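Local coordinates for multicopper oxidase (Uncultured bacterium, PDB 4E9X) that oxidises substrates with its copper centres and passes the electrons to dioxygen, as a two-domain multicopper oxidase of the laccase type, at the interface of chains A and B. Numbering follows the deposited sequence. Chains: chain A/B, Multicopper oxidase.

Contact 1: the interface of chains A and B. Residues chain A 63, 65, 97, 218; chain B 208-209, 225, 227.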
loop_
_atom_site.group_PDB
_atom_site.type_symbol
_atom_site.label_atom_id
_atom_site.label_comp_id
_atom_site.label_asym_id
_atom_site.label_seq_id
_atom_site.Cartn_x
_atom_site.Cartn_y
_atom_site.Cartn_z
ATOM N N GLY A 63 -11.136 -13.248 -10.167
ATOM C CA GLY A 63 -11.656 -13.924 -8.997
ATOM C C GLY A 63 -12.429 -15.194 -9.340
ATOM O O GLY A 63 -12.625 -16.035 -8.439
ATOM N N HIS A 65 -12.629 -18.784 -10.514
ATOM C CA HIS A 65 -11.548 -19.765 -10.571
ATOM C C HIS A 65 -11.377 -20.428 -11.918
ATOM O O HIS A 65 -10.288 -20.946 -12.194
ATOM C CB HIS A 65 -11.904 -20.888 -9.568
ATOM C CG HIS A 65 -11.808 -20.478 -8.139
ATOM N ND1 HIS A 65 -12.339 -21.237 -7.091
ATOM C CD2 HIS A 65 -11.175 -19.423 -7.596
ATOM C CE1 HIS A 65 -12.052 -20.639 -5.967
ATOM N NE2 HIS A 65 -11.352 -19.538 -6.223
ATOM N N ARG A 97 -17.242 -19.281 -7.215
ATOM C CA ARG A 97 -16.519 -18.394 -6.281
ATOM C C ARG A 97 -17.414 -17.218 -5.913
ATOM O O ARG A 97 -17.844 -16.497 -6.798
ATOM C CB ARG A 97 -15.190 -17.919 -6.923
ATOM C CG ARG A 97 -14.564 -16.703 -6.117
ATOM C CD ARG A 97 -14.104 -17.111 -4.751
ATOM N NE ARG A 97 -12.893 -16.353 -4.425
ATOM C CZ ARG A 97 -12.841 -15.062 -4.139
ATOM N NH1 ARG A 97 -13.917 -14.294 -4.089
ATOM N NH2 ARG A 97 -11.650 -14.549 -3.872
ATOM N N LEU A 218 -14.164 -12.626 -0.238
ATOM C CA LEU A 218 -14.348 -13.751 0.713
ATOM C C LEU A 218 -14.391 -13.203 2.125
ATOM O O LEU A 218 -13.649 -12.281 2.492
ATOM C CB LEU A 218 -13.201 -14.755 0.571
ATOM C CG LEU A 218 -13.255 -15.558 -0.723
ATOM C CD1 LEU A 218 -12.029 -16.458 -0.881
ATOM C CD2 LEU A 218 -14.526 -16.424 -0.781
ATOM N N HIS B 208 -7.030 -19.454 -8.841
ATOM C CA HIS B 208 -6.809 -19.940 -7.509
ATOM C C HIS B 208 -6.939 -18.795 -6.502
ATOM O O HIS B 208 -6.497 -17.718 -6.795
ATOM C CB HIS B 208 -5.382 -20.481 -7.284
ATOM C CG HIS B 208 -4.965 -21.584 -8.281
ATOM N ND1 HIS B 208 -4.614 -21.229 -9.587
ATOM C CD2 HIS B 208 -4.886 -22.932 -8.201
ATOM C CE1 HIS B 208 -4.318 -22.383 -10.220
ATOM N NE2 HIS B 208 -4.484 -23.406 -9.424
ATOM N N ASP B 209 -7.452 -19.106 -5.322
ATOM C CA ASP B 209 -7.266 -18.214 -4.197
ATOM C C ASP B 209 -5.991 -18.609 -3.437
ATOM O O ASP B 209 -5.592 -19.778 -3.474
ATOM C CB ASP B 209 -8.449 -18.258 -3.240
ATOM C CG ASP B 209 -9.653 -17.587 -3.884
ATOM O OD1 ASP B 209 -9.476 -16.465 -4.426
ATOM O OD2 ASP B 209 -10.722 -18.168 -3.874
ATOM N N TYR B 225 -8.103 -15.630 3.088
ATOM C CA TYR B 225 -7.969 -15.834 1.645
ATOM C C TYR B 225 -7.892 -14.520 0.908
ATOM O O TYR B 225 -8.502 -13.511 1.287
ATOM C CB TYR B 225 -9.174 -16.628 1.111
ATOM C CG TYR B 225 -9.191 -18.076 1.506
ATOM C CD1 TYR B 225 -8.323 -18.973 0.854
ATOM C CD2 TYR B 225 -10.024 -18.563 2.483
ATOM C CE1 TYR B 225 -8.329 -20.322 1.201
ATOM C CE2 TYR B 225 -10.034 -19.899 2.835
ATOM C CZ TYR B 225 -9.164 -20.781 2.188
ATOM O OH TYR B 225 -9.148 -22.132 2.507
ATOM N N ASP B 227 -7.145 -13.136 -3.458
ATOM C CA ASP B 227 -6.672 -13.379 -4.804
ATOM C C ASP B 227 -5.625 -12.382 -5.222
ATOM O O ASP B 227 -4.920 -12.626 -6.217
ATOM C CB ASP B 227 -7.825 -13.473 -5.808
ATOM C CG ASP B 227 -8.614 -12.217 -6.024
ATOM O OD1 ASP B 227 -8.026 -11.117 -6.201
ATOM O OD2 ASP B 227 -9.878 -12.330 -6.026
HETATM O O HOH W 1 -10.750 -13.132 2.866
HETATM O O HOH W 2 -10.145 -16.529 -7.123
#

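Contact 2: the interface of chains A and B. Residues chain A 65-68; chain B 207, 244-245, 249.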
loop_
_atom_site.group_PDB
_atom_site.type_symbol
_atom_site.label_atom_id
_atom_site.label_comp_id
_atom_site.label_asym_id
_atom_site.label_seq_id
_atom_site.Cartn_x
_atom_site.Cartn_y
_atom_site.Cartn_z
ATOM N N HIS A 65 -12.629 -18.784 -10.514
ATOM C CA HIS A 65 -11.548 -19.765 -10.571
ATOM C C HIS A 65 -11.377 -20.428 -11.918
ATOM O O HIS A 65 -10.288 -20.946 -12.194
ATOM C CB HIS A 65 -11.904 -20.888 -9.568
ATOM C CG HIS A 65 -11.808 -20.478 -8.139
ATOM N ND1 HIS A 65 -12.339 -21.237 -7.091
ATOM C CD2 HIS A 65 -11.175 -19.423 -7.596
ATOM C CE1 HIS A 65 -12.052 -20.639 -5.967
ATOM N NE2 HIS A 65 -11.352 -19.538 -6.223
ATOM N N GLN A 66 -12.445 -20.471 -12.717
ATOM C CA GLN A 66 -12.431 -21.203 -13.986
ATOM C C GLN A 66 -12.104 -22.673 -13.754
ATOM O O GLN A 66 -11.248 -23.236 -14.390
ATOM C CB GLN A 66 -11.421 -20.607 -14.993
ATOM C CG GLN A 66 -11.708 -19.128 -15.254
ATOM C CD GLN A 66 -12.944 -18.881 -16.132
ATOM O OE1 GLN A 66 -13.595 -19.788 -16.629
ATOM N NE2 GLN A 66 -13.251 -17.591 -16.268
ATOM N N LYS A 67 -12.821 -23.276 -12.819
ATOM C CA LYS A 67 -12.642 -24.665 -12.436
ATOM C C LYS A 67 -13.010 -25.548 -13.625
ATOM O O LYS A 67 -14.200 -25.677 -13.959
ATOM C CB LYS A 67 -13.495 -24.996 -11.210
ATOM C CG LYS A 67 -13.307 -26.316 -10.528
ATOM C CD LYS A 67 -11.853 -26.670 -10.231
ATOM C CE LYS A 67 -11.621 -27.231 -8.839
ATOM N NZ LYS A 67 -11.511 -26.122 -7.825
ATOM N N GLY A 68 -12.000 -26.124 -14.258
ATOM C CA GLY A 68 -12.145 -26.983 -15.412
ATOM C C GLY A 68 -12.505 -26.179 -16.653
ATOM O O GLY A 68 -12.906 -26.751 -17.665
ATOM N N GLY B 207 -6.981 -18.341 -11.364
ATOM C CA GLY B 207 -7.414 -19.705 -11.254
ATOM C C GLY B 207 -7.489 -20.238 -9.837
ATOM O O GLY B 207 -7.859 -21.421 -9.638
ATOM N N ASP B 244 -5.412 -27.489 -7.392
ATOM C CA ASP B 244 -6.498 -28.448 -7.666
ATOM C C ASP B 244 -7.319 -28.022 -8.894
ATOM O O ASP B 244 -8.450 -28.478 -9.087
ATOM C CB ASP B 244 -7.409 -28.586 -6.463
ATOM C CG ASP B 244 -8.032 -27.267 -6.066
ATOM O OD1 ASP B 244 -7.933 -26.221 -6.736
ATOM O OD2 ASP B 244 -8.679 -27.281 -5.002
ATOM N N ASN B 245 -6.695 -27.189 -9.757
ATOM C CA ASN B 245 -7.464 -26.665 -10.908
ATOM C C ASN B 245 -6.603 -26.658 -12.142
ATOM O O ASN B 245 -6.033 -25.603 -12.516
ATOM C CB ASN B 245 -7.971 -25.247 -10.537
ATOM C CG ASN B 245 -8.830 -24.673 -11.639
ATOM O OD1 ASN B 245 -9.303 -25.392 -12.505
ATOM N ND2 ASN B 245 -9.027 -23.349 -11.629
ATOM N N PHE B 249 -2.408 -20.815 -15.778
ATOM C CA PHE B 249 -2.990 -19.692 -15.050
ATOM C C PHE B 249 -1.904 -18.681 -14.749
ATOM O O PHE B 249 -0.985 -18.923 -13.932
ATOM C CB PHE B 249 -3.639 -20.152 -13.756
ATOM C CG PHE B 249 -5.004 -20.820 -14.009
ATOM C CD1 PHE B 249 -6.056 -20.016 -14.472
ATOM C CD2 PHE B 249 -5.223 -22.180 -13.792
ATOM C CE1 PHE B 249 -7.309 -20.559 -14.696
ATOM C CE2 PHE B 249 -6.494 -22.715 -14.007
ATOM C CZ PHE B 249 -7.548 -21.882 -14.429
HETATM O O HOH W 3 -9.211 -25.237 -15.557
#

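Contact 1: the interface of chains A and B
B:Asp209 reaches across to chain A, and its carboxylate meets A:Arg97 and A:His65 there. This is a polar patch between two copies of the protein, centred on one acidic residue and probably part of the trimer contact. A:Arg97 takes the carboxylate side-on, with A:Arg97 NE bonded to B:Asp209 OD2 at 2.9 Å and NH2 bonded to OD1. NE arrives on the syn side of OD2, close to the carboxylate plane, while NH2 lies above that plane. The two flat groups are turned 40° apart. The side chain of A:Arg97 bends at chi2 (67°) and chi3 (145°), which turns its NE edge to chain B. A second, looser salt bridge runs from A:Arg97 NH2 to B:Asp227 OD2 at 3.6 Å.

The imidazole of A:His65 is a further donor to the same carboxylate. A:His65 NE2 gives a hydrogen bond of 2.8 Å to B:Asp209 OD2. The oxygen lies in the ring plane, but the ring comes from above the carboxylate. OD2 thus accepts from two side chains. With an alanine in place of B:Asp209, the guanidinium and the imidazole are likely to lose their shared acceptor, and A:Arg97 would probably be freer to turn.

Apolar contact is limited. A:Leu218 covers one guanidinium face with CG, and A:Leu218 CD1 touches B:Tyr225 CB at 3.5 Å.

One water links the backbone oxygens of A:Leu218 and B:Tyr225. Another lies 2.9 Å from A:Gly63 O and 2.8 Å from B:Asp209 OD1.

Contact 2: the interface of chains A and B
B:Asn245 meets the backbone of the A:His65 to A:Gly68 loop with both ends of its side-chain amide. This is a loop-to-loop contact in which an amide of one copy pairs with the backbone of the other. B:Asn245 ND2 gives a hydrogen bond to the backbone oxygen A:His65 O at 2.8 Å. This bond is bent, 122° at the hydrogen, and the nitrogen lies above the carbonyl plane. On the other end, B:Asn245 OD1 accepts from the backbone N of A:Gly68 at 3.3 Å. That bond is long but fairly straight, 162° at the hydrogen. One amide therefore reads a carbonyl and an N-H of the same loop. CG of B:Asn245 is anti to the backbone N (chi1 -177°), which extends the amide toward chain A.

A water joins the two sides as well. It lies 3.1 Å from A:Gln66 O and the same distance from B:Asn245 OD1.

A:Lys67 is poorly ordered, and both its apolar and its charged contacts are loosely defined. It crosses the asparagine obliquely, with A:Lys67 CD at 3.9 Å from B:Asn245 CG. Its amino group, A:Lys67 NZ, forms a loose salt bridge with B:Asp244 OD1 at 3.7 Å.

The second shell holds the amide in place. ND2 of B:Asn245 also donates to B:Gly207 O at 3.0 Å. Here the nitrogen lies in the carbonyl plane, on a lone pair, and the bond is nearly straight. This bond within chain B is likely to fix the rotation of the amide. B:Gly207 CA in turn packs over one face of the B:Phe249 ring, toward its rim. The ring points an edge at A:Gln66 O.

In the fold, the chain A side is a loop after strand 60-62 and before the 3-10 helix 70-72. On chain B, B:Asp244 and B:Asn245 lie in the turn joining strands 236-243 and 248-253, and B:Gly207 lies in the loop between strands 201-205 and 210-215.

Contact 1 and contact 2 are neighbours in one interface, with the centres of their C-alpha atoms about 10 Å apart. A:His65 belongs to both, using its ring in contact 1 and its backbone oxygen in contact 2. On chain B the loop between strands 201-205 and 210-215 serves both contacts. Loops near copper-binding histidines, among them A:His62 and B:His206, thus line the subunit boundary. The deposited assembly has three copies of the protein. Trimers are typical of two-domain multicopper oxidases, whose trinuclear copper sites form between subunits, so this pairing probably supports the active-site architecture.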